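Local coordinates for protein probable transcriptional regulator (Rhodococcus jostii, PDB 3ON2) that probably binds operator DNA and regulates transcription as a member of the TetR family, through a helix-turn-helix domain joined to a helical C-terminal domain, at residues 12-17 against 50-55; 20-25 against 105-110; 59-64 against 121-126; 85-90 against 188-193. All coordinates share one frame; numbering follows the deposited sequence. Where two conformers were deposited one is given.

Contact 1: residues 12-17 against 50-55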
loop_
_atom_site.group_PDB
_atom_site.type_symbol
_atom_site.label_atom_id
_atom_site.label_comp_id
_atom_site.label_asym_id
_atom_site.label_seq_id
_atom_site.Cartn_x
_atom_site.Cartn_y
_atom_site.Cartn_z
ATOM N N SER A 12 2.041 -20.742 -12.413
ATOM C CA SER A 12 0.862 -20.276 -13.171
ATOM C C SER A 12 1.242 -19.055 -13.999
ATOM O O SER A 12 2.046 -18.239 -13.553
ATOM C CB SER A 12 -0.334 -19.953 -12.266
ATOM O OG SER A 12 -0.211 -18.686 -11.641
ATOM N N LEU A 13 0.672 -18.944 -15.194
ATOM C CA LEU A 13 0.883 -17.761 -16.036
ATOM C C LEU A 13 0.523 -16.466 -15.294
ATOM O O LEU A 13 1.226 -15.469 -15.388
ATOM C CB LEU A 13 0.045 -17.844 -17.305
ATOM C CG LEU A 13 0.803 -18.039 -18.592
ATOM C CD1 LEU A 13 -0.196 -18.030 -19.757
ATOM C CD2 LEU A 13 1.865 -16.928 -18.725
ATOM N N ARG A 14 -0.574 -16.498 -14.544
ATOM C CA ARG A 14 -1.000 -15.330 -13.797
ATOM C C ARG A 14 0.095 -14.853 -12.849
ATOM O O ARG A 14 0.453 -13.675 -12.835
ATOM C CB ARG A 14 -2.256 -15.654 -12.988
ATOM C CG ARG A 14 -2.784 -14.457 -12.232
ATOM C CD ARG A 14 -3.955 -14.832 -11.341
ATOM N NE ARG A 14 -4.660 -13.609 -11.032
ATOM C CZ ARG A 14 -4.428 -12.835 -9.980
ATOM N NH1 ARG A 14 -3.538 -13.182 -9.059
ATOM N NH2 ARG A 14 -5.132 -11.723 -9.843
ATOM N N ARG A 15 0.619 -15.766 -12.040
ATOM C CA ARG A 15 1.625 -15.384 -11.052
ATOM C C ARG A 15 2.919 -14.933 -11.722
ATOM O O ARG A 15 3.492 -13.918 -11.339
ATOM C CB ARG A 15 1.922 -16.529 -10.095
ATOM C CG ARG A 15 3.135 -16.248 -9.203
ATOM C CD ARG A 15 2.835 -15.179 -8.169
ATOM N NE ARG A 15 3.218 -13.832 -8.591
ATOM C CZ ARG A 15 2.488 -12.760 -8.327
ATOM N NH1 ARG A 15 1.325 -12.882 -7.675
ATOM N NH2 ARG A 15 2.910 -11.572 -8.717
ATOM N N VAL A 16 3.359 -15.684 -12.730
ATOM C CA VAL A 16 4.625 -15.381 -13.410
ATOM C C VAL A 16 4.525 -14.002 -14.065
ATOM O O VAL A 16 5.415 -13.182 -13.927
ATOM C CB VAL A 16 4.947 -16.448 -14.509
ATOM C CG1 VAL A 16 6.198 -16.061 -15.291
ATOM C CG2 VAL A 16 5.127 -17.814 -13.898
ATOM N N LEU A 17 3.427 -13.768 -14.784
ATOM C CA LEU A 17 3.227 -12.472 -15.459
ATOM C C LEU A 17 3.133 -11.315 -14.493
ATOM O O LEU A 17 3.678 -10.262 -14.768
ATOM C CB LEU A 17 2.022 -12.482 -16.392
ATOM C CG LEU A 17 2.279 -13.276 -17.679
ATOM C CD1 LEU A 17 1.024 -13.298 -18.525
ATOM C CD2 LEU A 17 3.412 -12.649 -18.478
ATOM N N SER A 50 -1.435 -18.388 -24.712
ATOM C CA SER A 50 -2.165 -17.639 -23.672
ATOM C C SER A 50 -1.286 -16.624 -22.914
ATOM O O SER A 50 -0.125 -16.909 -22.595
ATOM C CB SER A 50 -2.884 -18.579 -22.687
ATOM O OG SER A 50 -3.680 -17.833 -21.753
ATOM N N LYS A 51 -1.861 -15.441 -22.679
ATOM C CA LYS A 51 -1.265 -14.363 -21.891
ATOM C C LYS A 51 -1.943 -14.353 -20.513
ATOM O O LYS A 51 -1.664 -13.479 -19.695
ATOM C CB LYS A 51 -1.497 -12.993 -22.547
ATOM C CG LYS A 51 -1.101 -12.843 -24.021
ATOM C CD LYS A 51 -1.471 -11.446 -24.559
ATOM C CE LYS A 51 -2.965 -11.311 -24.995
ATOM N NZ LYS A 51 -4.029 -11.779 -24.000
ATOM N N HIS A 52 -2.826 -15.332 -20.289
ATOM C CA HIS A 52 -3.748 -15.411 -19.140
ATOM C C HIS A 52 -4.763 -14.273 -19.064
ATOM O O HIS A 52 -5.969 -14.506 -19.132
ATOM C CB HIS A 52 -3.024 -15.536 -17.788
ATOM C CG HIS A 52 -3.959 -15.444 -16.629
ATOM N ND1 HIS A 52 -4.689 -16.524 -16.178
ATOM C CD2 HIS A 52 -4.329 -14.391 -15.863
ATOM C CE1 HIS A 52 -5.467 -16.137 -15.183
ATOM N NE2 HIS A 52 -5.247 -14.854 -14.957
ATOM N N PHE A 53 -4.269 -13.047 -18.899
ATOM C CA PHE A 53 -5.120 -11.878 -18.755
ATOM C C PHE A 53 -5.838 -11.555 -20.053
ATOM O O PHE A 53 -5.270 -11.667 -21.119
ATOM C CB PHE A 53 -4.273 -10.688 -18.291
ATOM C CG PHE A 53 -3.710 -10.873 -16.912
ATOM C CD1 PHE A 53 -4.505 -10.655 -15.782
ATOM C CD2 PHE A 53 -2.388 -11.281 -16.733
ATOM C CE1 PHE A 53 -3.989 -10.833 -14.497
ATOM C CE2 PHE A 53 -1.869 -11.467 -15.441
ATOM C CZ PHE A 53 -2.672 -11.233 -14.333
ATOM N N ARG A 54 -7.089 -11.146 -19.945
ATOM C CA ARG A 54 -7.941 -10.849 -21.105
ATOM C C ARG A 54 -7.383 -9.658 -21.892
ATOM O O ARG A 54 -7.452 -9.635 -23.116
ATOM C CB ARG A 54 -9.355 -10.516 -20.598
ATOM C CG ARG A 54 -10.376 -10.093 -21.633
ATOM C CD ARG A 54 -11.306 -11.231 -22.046
ATOM N NE ARG A 54 -11.909 -11.939 -20.912
ATOM C CZ ARG A 54 -13.206 -11.912 -20.585
ATOM N NH1 ARG A 54 -13.630 -12.615 -19.546
ATOM N NH2 ARG A 54 -14.078 -11.192 -21.295
ATOM N N ASP A 55 -6.853 -8.665 -21.181
ATOM C CA ASP A 55 -6.290 -7.462 -21.800
ATOM C C ASP A 55 -5.402 -6.744 -20.791
ATOM O O ASP A 55 -5.292 -7.168 -19.630
ATOM C CB ASP A 55 -7.409 -6.524 -22.295
ATOM C CG ASP A 55 -8.469 -6.214 -21.204
ATOM O OD1 ASP A 55 -8.148 -6.114 -19.994
ATOM O OD2 ASP A 55 -9.655 -6.056 -21.568
#

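Contact 2: residues 20-25 against 105-110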
loop_
_atom_site.group_PDB
_atom_site.type_symbol
_atom_site.label_atom_id
_atom_site.label_comp_id
_atom_site.label_asym_id
_atom_site.label_seq_id
_atom_site.Cartn_x
_atom_site.Cartn_y
_atom_site.Cartn_z
ATOM N N ARG A 20 6.777 -10.514 -13.179
ATOM C CA ARG A 20 7.473 -9.801 -14.256
ATOM C C ARG A 20 6.945 -8.369 -14.462
ATOM O O ARG A 20 7.741 -7.429 -14.606
ATOM C CB ARG A 20 7.334 -10.588 -15.560
ATOM C CG ARG A 20 8.296 -11.741 -15.700
ATOM C CD ARG A 20 7.968 -12.581 -16.917
ATOM N NE ARG A 20 8.789 -13.796 -16.988
ATOM C CZ ARG A 20 9.968 -13.872 -17.602
ATOM N NH1 ARG A 20 10.480 -12.797 -18.196
ATOM N NH2 ARG A 20 10.640 -15.020 -17.611
ATOM N N ALA A 21 5.612 -8.199 -14.476
ATOM C CA ALA A 21 5.003 -6.875 -14.667
ATOM C C ALA A 21 5.424 -5.912 -13.584
ATOM O O ALA A 21 5.717 -4.745 -13.870
ATOM C CB ALA A 21 3.470 -6.965 -14.721
ATOM N N GLU A 22 5.460 -6.405 -12.342
ATOM C CA GLU A 22 5.840 -5.562 -11.204
ATOM C C GLU A 22 7.296 -5.140 -11.360
ATOM O O GLU A 22 7.626 -3.980 -11.127
ATOM C CB GLU A 22 5.610 -6.264 -9.867
ATOM C CG GLU A 22 5.721 -5.287 -8.689
ATOM C CD GLU A 22 5.359 -5.893 -7.338
ATOM O OE1 GLU A 22 4.630 -6.906 -7.315
ATOM O OE2 GLU A 22 5.802 -5.340 -6.302
ATOM N N SER A 23 8.149 -6.069 -11.795
ATOM C CA SER A 23 9.572 -5.750 -12.005
ATOM C C SER A 23 9.770 -4.651 -13.081
ATOM O O SER A 23 10.529 -3.712 -12.891
ATOM C CB SER A 23 10.363 -7.024 -12.337
ATOM O OG SER A 23 11.756 -6.747 -12.464
ATOM N N THR A 24 9.065 -4.767 -14.198
ATOM C CA THR A 24 9.083 -3.736 -15.227
ATOM C C THR A 24 8.467 -2.411 -14.759
ATOM O O THR A 24 8.981 -1.323 -15.074
ATOM C CB THR A 24 8.340 -4.258 -16.440
ATOM O OG1 THR A 24 8.991 -5.457 -16.864
ATOM C CG2 THR A 24 8.337 -3.245 -17.581
ATOM N N LEU A 25 7.371 -2.499 -14.009
ATOM C CA LEU A 25 6.718 -1.305 -13.472
ATOM C C LEU A 25 7.724 -0.493 -12.682
ATOM O O LEU A 25 7.825 0.718 -12.870
ATOM C CB LEU A 25 5.567 -1.671 -12.535
ATOM C CG LEU A 25 4.263 -0.880 -12.416
ATOM C CD1 LEU A 25 3.695 -1.094 -11.018
ATOM C CD2 LEU A 25 4.314 0.568 -12.724
ATOM N N ARG A 105 7.298 2.313 -4.925
ATOM C CA ARG A 105 6.862 3.635 -5.387
ATOM C C ARG A 105 5.986 3.613 -6.632
ATOM O O ARG A 105 4.936 4.255 -6.651
ATOM C CB ARG A 105 8.074 4.541 -5.600
ATOM C CG ARG A 105 8.900 4.669 -4.349
ATOM C CD ARG A 105 9.981 5.722 -4.468
ATOM N NE ARG A 105 10.962 5.559 -3.399
ATOM C CZ ARG A 105 11.960 6.407 -3.185
ATOM N NH1 ARG A 105 12.107 7.452 -3.982
ATOM N NH2 ARG A 105 12.816 6.195 -2.202
ATOM N N GLU A 106 6.415 2.898 -7.672
ATOM C CA GLU A 106 5.601 2.788 -8.905
ATOM C C GLU A 106 4.331 1.940 -8.678
ATOM O O GLU A 106 3.276 2.239 -9.236
ATOM C CB GLU A 106 6.409 2.232 -10.090
ATOM C CG GLU A 106 7.574 3.110 -10.547
ATOM C CD GLU A 106 7.118 4.432 -11.146
ATOM O OE1 GLU A 106 5.922 4.593 -11.452
ATOM O OE2 GLU A 106 7.957 5.331 -11.315
ATOM N N LEU A 107 4.424 0.892 -7.862
ATOM C CA LEU A 107 3.226 0.092 -7.576
ATOM C C LEU A 107 2.195 0.927 -6.814
ATOM O O LEU A 107 1.012 0.905 -7.133
ATOM C CB LEU A 107 3.555 -1.182 -6.808
ATOM C CG LEU A 107 2.307 -1.997 -6.436
ATOM C CD1 LEU A 107 1.701 -2.679 -7.671
ATOM C CD2 LEU A 107 2.647 -3.013 -5.338
ATOM N N LEU A 108 2.661 1.699 -5.834
ATOM C CA LEU A 108 1.758 2.524 -5.061
ATOM C C LEU A 108 1.053 3.596 -5.926
ATOM O O LEU A 108 -0.184 3.792 -5.811
ATOM C CB LEU A 108 2.505 3.138 -3.862
ATOM C CG LEU A 108 1.629 3.807 -2.805
ATOM C CD1 LEU A 108 1.013 2.785 -1.859
ATOM C CD2 LEU A 108 2.415 4.878 -2.051
ATOM N N ALA A 109 1.814 4.272 -6.801
ATOM C CA ALA A 109 1.200 5.183 -7.792
ATOM C C ALA A 109 0.111 4.478 -8.621
ATOM O O ALA A 109 -0.988 5.043 -8.824
ATOM C CB ALA A 109 2.250 5.779 -8.696
ATOM N N LEU A 110 0.402 3.258 -9.096
ATOM C CA LEU A 110 -0.573 2.486 -9.859
ATOM C C LEU A 110 -1.814 2.151 -9.011
ATOM O O LEU A 110 -2.951 2.309 -9.467
ATOM C CB LEU A 110 0.061 1.220 -10.462
ATOM C CG LEU A 110 -0.886 0.252 -11.203
ATOM C CD1 LEU A 110 -1.523 0.873 -12.451
ATOM C CD2 LEU A 110 -0.128 -1.022 -11.600
#

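Contact 3: residues 59-64 against 121-126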
loop_
_atom_site.group_PDB
_atom_site.type_symbol
_atom_site.label_atom_id
_atom_site.label_comp_id
_atom_site.label_asym_id
_atom_site.label_seq_id
_atom_site.Cartn_x
_atom_site.Cartn_y
_atom_site.Cartn_z
ATOM N N LEU A 59 -4.621 -6.983 -16.415
ATOM C CA LEU A 59 -3.303 -7.006 -15.771
ATOM C C LEU A 59 -3.100 -5.871 -14.736
ATOM O O LEU A 59 -2.631 -6.111 -13.587
ATOM C CB LEU A 59 -2.190 -6.954 -16.826
ATOM C CG LEU A 59 -0.771 -6.868 -16.252
ATOM C CD1 LEU A 59 -0.439 -8.154 -15.505
ATOM C CD2 LEU A 59 0.226 -6.630 -17.391
ATOM N N LEU A 60 -3.455 -4.646 -15.128
ATOM C CA LEU A 60 -3.246 -3.487 -14.240
ATOM C C LEU A 60 -4.129 -3.574 -13.001
ATOM O O LEU A 60 -3.681 -3.233 -11.894
ATOM C CB LEU A 60 -3.485 -2.156 -14.954
ATOM C CG LEU A 60 -2.670 -1.864 -16.202
ATOM C CD1 LEU A 60 -3.160 -0.602 -16.884
ATOM C CD2 LEU A 60 -1.168 -1.764 -15.836
ATOM N N ASP A 61 -5.379 -4.016 -13.201
ATOM C CA ASP A 61 -6.329 -4.211 -12.104
ATOM C C ASP A 61 -5.776 -5.258 -11.117
ATOM O O ASP A 61 -5.887 -5.078 -9.905
ATOM C CB ASP A 61 -7.694 -4.676 -12.633
ATOM C CG ASP A 61 -8.479 -3.568 -13.382
ATOM O OD1 ASP A 61 -8.058 -2.376 -13.386
ATOM O OD2 ASP A 61 -9.553 -3.903 -13.950
ATOM N N ALA A 62 -5.201 -6.342 -11.651
ATOM C CA ALA A 62 -4.587 -7.404 -10.846
ATOM C C ALA A 62 -3.386 -6.909 -10.037
ATOM O O ALA A 62 -3.268 -7.248 -8.865
ATOM C CB ALA A 62 -4.194 -8.608 -11.715
ATOM N N LEU A 63 -2.518 -6.105 -10.655
ATOM C CA LEU A 63 -1.377 -5.489 -9.962
ATOM C C LEU A 63 -1.818 -4.557 -8.845
ATOM O O LEU A 63 -1.306 -4.613 -7.716
ATOM C CB LEU A 63 -0.548 -4.674 -10.958
ATOM C CG LEU A 63 0.433 -5.464 -11.815
ATOM C CD1 LEU A 63 0.944 -4.601 -12.990
ATOM C CD2 LEU A 63 1.596 -5.938 -10.941
ATOM N N ALA A 64 -2.807 -3.726 -9.162
ATOM C CA ALA A 64 -3.376 -2.783 -8.192
ATOM C C ALA A 64 -4.020 -3.531 -7.018
ATOM O O ALA A 64 -3.795 -3.184 -5.856
ATOM C CB ALA A 64 -4.389 -1.878 -8.882
ATOM N N ALA A 121 -12.274 -1.155 -11.155
ATOM C CA ALA A 121 -12.841 -2.464 -10.832
ATOM C C ALA A 121 -13.162 -2.604 -9.336
ATOM O O ALA A 121 -12.393 -2.175 -8.467
ATOM C CB ALA A 121 -11.936 -3.607 -11.327
ATOM N N SER A 122 -14.322 -3.190 -9.056
ATOM C CA SER A 122 -14.797 -3.392 -7.683
ATOM C C SER A 122 -13.801 -4.149 -6.783
ATOM O O SER A 122 -13.676 -3.833 -5.598
ATOM C CB SER A 122 -16.141 -4.119 -7.692
ATOM O OG SER A 122 -16.051 -5.325 -8.441
ATOM N N GLN A 123 -13.080 -5.131 -7.332
ATOM C CA GLN A 123 -12.133 -5.874 -6.494
ATOM C C GLN A 123 -10.956 -4.992 -6.063
ATOM O O GLN A 123 -10.441 -5.154 -4.950
ATOM C CB GLN A 123 -11.659 -7.184 -7.133
ATOM C CG GLN A 123 -10.666 -7.045 -8.279
ATOM C CD GLN A 123 -11.326 -6.780 -9.631
ATOM O OE1 GLN A 123 -12.547 -6.548 -9.732
ATOM N NE2 GLN A 123 -10.511 -6.824 -10.694
ATOM N N VAL A 124 -10.558 -4.051 -6.929
ATOM C CA VAL A 124 -9.544 -3.054 -6.560
ATOM C C VAL A 124 -10.105 -2.122 -5.477
ATOM O O VAL A 124 -9.452 -1.897 -4.435
ATOM C CB VAL A 124 -9.034 -2.233 -7.767
ATOM C CG1 VAL A 124 -8.054 -1.150 -7.306
ATOM C CG2 VAL A 124 -8.357 -3.167 -8.817
ATOM N N VAL A 125 -11.296 -1.570 -5.733
ATOM C CA VAL A 125 -11.951 -0.676 -4.768
ATOM C C VAL A 125 -12.054 -1.346 -3.390
ATOM O O VAL A 125 -11.693 -0.731 -2.384
ATOM C CB VAL A 125 -13.352 -0.193 -5.253
ATOM C CG1 VAL A 125 -14.044 0.645 -4.170
ATOM C CG2 VAL A 125 -13.235 0.607 -6.551
ATOM N N GLU A 126 -12.514 -2.605 -3.354
ATOM C CA GLU A 126 -12.681 -3.361 -2.083
ATOM C C GLU A 126 -11.369 -3.620 -1.340
ATOM O O GLU A 126 -11.306 -3.521 -0.111
ATOM C CB GLU A 126 -13.382 -4.703 -2.332
ATOM C CG GLU A 126 -14.892 -4.586 -2.599
ATOM C CD GLU A 126 -15.529 -5.904 -3.052
ATOM O OE1 GLU A 126 -14.908 -6.976 -2.815
ATOM O OE2 GLU A 126 -16.646 -5.865 -3.638
HETATM O O HOH W 1 -9.646 -0.833 -11.869
#

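Contact 4: residues 85-90 against 188-193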
loop_
_atom_site.group_PDB
_atom_site.type_symbol
_atom_site.label_atom_id
_atom_site.label_comp_id
_atom_site.label_asym_id
_atom_site.label_seq_id
_atom_site.Cartn_x
_atom_site.Cartn_y
_atom_site.Cartn_z
ATOM N N HIS A 85 -0.747 -1.793 22.750
ATOM C CA HIS A 85 -1.344 -0.575 23.244
ATOM C C HIS A 85 -1.390 0.423 22.086
ATOM O O HIS A 85 -0.564 0.354 21.179
ATOM C CB HIS A 85 -0.656 -0.056 24.528
ATOM C CG HIS A 85 0.743 0.435 24.335
ATOM N ND1 HIS A 85 1.037 1.749 24.036
ATOM C CD2 HIS A 85 1.937 -0.193 24.463
ATOM C CE1 HIS A 85 2.349 1.903 23.949
ATOM N NE2 HIS A 85 2.918 0.737 24.204
ATOM N N ALA A 86 -2.390 1.305 22.113
ATOM C CA ALA A 86 -2.701 2.176 20.977
ATOM C C ALA A 86 -1.524 3.026 20.511
ATOM O O ALA A 86 -1.269 3.110 19.305
ATOM C CB ALA A 86 -3.936 3.051 21.263
ATOM N N ARG A 87 -0.799 3.647 21.439
ATOM C CA ARG A 87 0.296 4.532 21.030
ATOM C C ARG A 87 1.335 3.789 20.194
ATOM O O ARG A 87 1.802 4.311 19.178
ATOM C CB ARG A 87 0.955 5.260 22.215
ATOM C CG ARG A 87 2.040 6.171 21.736
ATOM C CD ARG A 87 2.608 7.109 22.761
ATOM N NE ARG A 87 3.329 8.174 22.061
ATOM C CZ ARG A 87 3.865 9.246 22.654
ATOM N NH1 ARG A 87 3.748 9.404 23.975
ATOM N NH2 ARG A 87 4.506 10.164 21.926
ATOM N N ALA A 88 1.665 2.564 20.610
ATOM C CA ALA A 88 2.595 1.679 19.866
ATOM C C ALA A 88 2.060 1.255 18.498
ATOM O O ALA A 88 2.810 1.210 17.522
ATOM C CB ALA A 88 2.945 0.459 20.684
ATOM N N ARG A 89 0.767 0.947 18.437
ATOM C CA ARG A 89 0.151 0.534 17.184
ATOM C C ARG A 89 0.112 1.670 16.183
ATOM O O ARG A 89 0.333 1.444 15.000
ATOM C CB ARG A 89 -1.278 0.052 17.409
ATOM C CG ARG A 89 -1.330 -1.260 18.112
ATOM C CD ARG A 89 -2.759 -1.701 18.341
ATOM N NE ARG A 89 -2.735 -3.066 18.833
ATOM C CZ ARG A 89 -3.743 -3.926 18.754
ATOM N NH1 ARG A 89 -4.907 -3.584 18.200
ATOM N NH2 ARG A 89 -3.573 -5.133 19.246
ATOM N N PHE A 90 -0.230 2.873 16.647
ATOM C CA PHE A 90 -0.272 4.056 15.768
ATOM C C PHE A 90 1.103 4.302 15.188
ATOM O O PHE A 90 1.239 4.502 13.991
ATOM C CB PHE A 90 -0.716 5.311 16.530
ATOM C CG PHE A 90 -2.212 5.425 16.765
ATOM C CD1 PHE A 90 -3.005 4.305 17.021
ATOM C CD2 PHE A 90 -2.809 6.680 16.804
ATOM C CE1 PHE A 90 -4.364 4.440 17.286
ATOM C CE2 PHE A 90 -4.178 6.821 17.063
ATOM C CZ PHE A 90 -4.957 5.698 17.292
ATOM N N ALA A 188 6.024 13.316 13.454
ATOM C CA ALA A 188 4.617 13.385 13.032
ATOM C C ALA A 188 3.716 12.463 13.895
ATOM O O ALA A 188 2.597 12.850 14.284
ATOM C CB ALA A 188 4.483 13.030 11.533
ATOM N N SER A 189 4.199 11.260 14.189
ATOM C CA SER A 189 3.472 10.319 15.088
ATOM C C SER A 189 3.282 10.829 16.500
ATOM O O SER A 189 2.176 10.700 17.041
ATOM C CB SER A 189 4.116 8.913 15.141
ATOM O OG SER A 189 4.000 8.265 13.881
ATOM N N ASP A 190 4.342 11.385 17.101
ATOM C CA ASP A 190 4.249 11.968 18.452
ATOM C C ASP A 190 3.279 13.154 18.507
ATOM O O ASP A 190 2.489 13.284 19.445
ATOM C CB ASP A 190 5.627 12.405 18.963
ATOM C CG ASP A 190 6.570 11.222 19.217
ATOM O OD1 ASP A 190 6.087 10.056 19.308
ATOM O OD2 ASP A 190 7.809 11.466 19.336
ATOM N N THR A 191 3.329 14.015 17.494
ATOM C CA THR A 191 2.491 15.204 17.488
ATOM C C THR A 191 1.018 14.804 17.277
ATOM O O THR A 191 0.126 15.323 17.954
ATOM C CB THR A 191 2.978 16.198 16.409
ATOM O OG1 THR A 191 4.353 16.541 16.681
ATOM C CG2 THR A 191 2.156 17.453 16.420
ATOM N N PHE A 192 0.782 13.891 16.336
ATOM C CA PHE A 192 -0.540 13.310 16.097
ATOM C C PHE A 192 -1.076 12.681 17.391
ATOM O O PHE A 192 -2.190 12.982 17.820
ATOM C CB PHE A 192 -0.442 12.248 14.983
ATOM C CG PHE A 192 -1.787 11.730 14.478
ATOM C CD1 PHE A 192 -2.700 12.579 13.859
ATOM C CD2 PHE A 192 -2.115 10.383 14.605
ATOM C CE1 PHE A 192 -3.931 12.079 13.375
ATOM C CE2 PHE A 192 -3.328 9.884 14.119
ATOM C CZ PHE A 192 -4.233 10.742 13.504
ATOM N N TRP A 193 -0.270 11.844 18.032
ATOM C CA TRP A 193 -0.738 11.135 19.243
ATOM C C TRP A 193 -1.150 12.160 20.308
ATOM O O TRP A 193 -2.253 12.076 20.889
ATOM C CB TRP A 193 0.329 10.157 19.792
ATOM C CG TRP A 193 -0.158 9.531 21.049
ATOM C CD1 TRP A 193 0.122 9.933 22.340
ATOM C CD2 TRP A 193 -1.098 8.460 21.158
ATOM N NE1 TRP A 193 -0.572 9.147 23.235
ATOM C CE2 TRP A 193 -1.330 8.242 22.540
ATOM C CE3 TRP A 193 -1.771 7.661 20.222
ATOM C CZ2 TRP A 193 -2.193 7.235 23.013
ATOM C CZ3 TRP A 193 -2.642 6.665 20.698
ATOM C CH2 TRP A 193 -2.827 6.458 22.083
HETATM O O HOH W 2 4.309 7.772 19.295
HETATM O O HOH W 3 1.347 7.389 13.988
#

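Contact 1: residues 12-17 against 50-55
Arg14 and His52 meet stem to face: CB of Arg14 stands 3.7 Å from the centroid of the His52 ring, only 12° off the ring normal, which makes a CH-pi contact. CG of Arg14, anti to its own backbone N, carries the chain on past the rim, 3.7 Å from His52 NE2; the chain stays extended to NE, and the guanidinium plane stands 86° from the imidazole. Phe53 joins beside them. Its CZ touches Arg14 CG at 3.8 Å, while CD2 of His52 lies over the centre of the Phe53 ring and Leu17 CB meets that ring's edge. An alanine in place of Arg14 would keep the CB over the His52 face but would probably leave His52 NE2 and Phe53 CZ without the methylenes that cover them, opening a gap there. Farther along, Leu13 CD1 rests on the backbone at Ser50. This end of the loop is pinned by an ST turn, Ser50 OG accepting from His52 N at 3.0 Å, and Ser12 OG caps the opposing helix through Arg15 N. The contact thus fastens the first helix of the DNA-binding domain to the end of its predicted helix-turn-helix. No hydrogen bond crosses it; cohesion is by apolar and CH-pi packing, and with Arg14 NE 4.2 Å from His52 NE2, the arginine's charge would probably disfavour protonation of the imidazole.

Contact 2: residues 20-25 against 105-110
Two carboxylate-bearing side chains, Glu106 and Glu22, flank the leucines of this contact, and neither uses its flat group for a bond across it. Glu106 bends at chi2 (-67°), which turns CD; its methylenes do the touching, CG sitting 3.3 Å from the backbone oxygen of Leu25 and CB 3.8 Å from Leu25 CD2. The carboxylate of Glu22, at the end of an extended chain, has its polar partners elsewhere, OE1 in a salt bridge with Arg70 of helix 56-81. In the conformer given for Leu107, OE2 of Glu22 also approaches the leucine's methyl CD2, at 4.0 Å. Leu25 is the side chain that carries the interface, straddling the start of the facing helix with its two methyls. CD2 takes the Glu106 side, whereas CD1 packs 3.7 Å from CA of Leu107 and 3.9 Å from CD2 of Leu110. Here the first helix of the TetR-type DNA-binding domain meets helix 105-115 of the C-terminal domain, the two short segments running close to perpendicular at 103° with axes 9.5 Å apart. Next door Glu26, also on helix 13-28, accepts with OE1 from Glu106 N and with OE2 from Leu107 N, at the amino end of the helix. Leu63 of helix 56-81 closes the apolar patch, lying against Leu110 as well as against Ala21.

Contact 3: residues 59-64 against 121-126
Asp61 OD1 is gripped by three donors: a water donates to it at 2.7 Å, and Gln57 NE2 and Asn114 ND2 also bond to it. The same water accepts from Ala121 N, again at 2.7 Å, and so links the aspartate to the residue that occupies the N-cap position of helix 122-144. A chi1 of -72° sets CG of Asp61 anti to the carbonyl carbon, on the side of Ala121; OD2 lies 3.6 Å from Ala121 CB. Being close to the amino end of a helix, with two side-chain amides and a water donating to OD1, the group would probably be favoured in its charged form. In TetR-family proteins the long helix corresponding to 56-81 runs out of the DNA-binding domain into the regulatory domain, and this contact lies on its early turns, where helix 122-144 comes alongside at 16°, the axes of the two short segments 9.2 Å apart. In the first turn of that second helix, Val124 packs with both methyls: CG2 sits 3.3 Å from the backbone oxygen of Asp61, and CG1 is 4.1 Å from CB of Ala64. Gln123 also approaches the aspartate. Its CG lies between the backbone N and the carbonyl carbon, and a bend at chi2 (-84°) folds the chain back, leaving the amide NE2 4.0 Å from Asp61 CB. Asn114 of helix 105-115 also packs against Ala64 and Val124, so a third helix shares the junction.

Contact 4: residues 85-90 against 188-193
Trp193 is the tightly packed part of this contact, its indole laid over the first turn of the facing helix. Arg87 CB stands over the centre of the six-membered ring, 3.7 Å from the centroid, in a CH-pi contact, and Arg87 N comes 3.5 Å from CH2. At the ring's edge CH2 also meets Ala86 CB at 3.7 Å, while the CE3–CZ3 side points into the face of Phe90. That last pair is T-shaped, planes at 83° and centroids 5.2 Å apart. An alanine at Trp193 would probably open a gap between the helices, depriving Phe90 of its edge-on partner and the Arg87 chain of the surface it lies on. The outer side is looser and wetter. Arg87 runs extended past the indole until its guanidinium, nearly parallel to the ring, has CD1 of Trp193 over one face. From there NH2 makes a salt bridge to Asp190 OD1 whose hydrogen bond, at 3.1 Å and 141°, is weak; a water reinforces it, accepting from Arg87 NE and donating to the same OD1. The Phe90 side chain lies about 4 Å from a bound polyether, probably from the crystallisation liquor. Within the C-terminal domain the two short segments run at 139°, well short of antiparallel; Phe90 continues onto Ile138 and Ala142 of helix 122-144, and Phe192 onto Ala160 of helix 153-172.

In the fold
Contact 2 is the buried one, contacts 1 and 3 are partly buried, and contact 4 lies at the surface of the far end, its centre about 42 Å from that of contact 1. Contacts 1 and 2 share helix 13-28, one tying it within the DNA-binding domain and the other to the C-terminal domain. Contact 3 touches both: Ala62 meets Phe53, and Leu63 meets Leu110, so 59-64 packs against both. The chemistry follows place: leucine methyls dominate contact 2, a CH-pi contact of an arginine stem on a histidine contact 1, a water-bridged aspartate contact 3, and contact 4 alone has a salt bridge across its segments, beside aromatic packing.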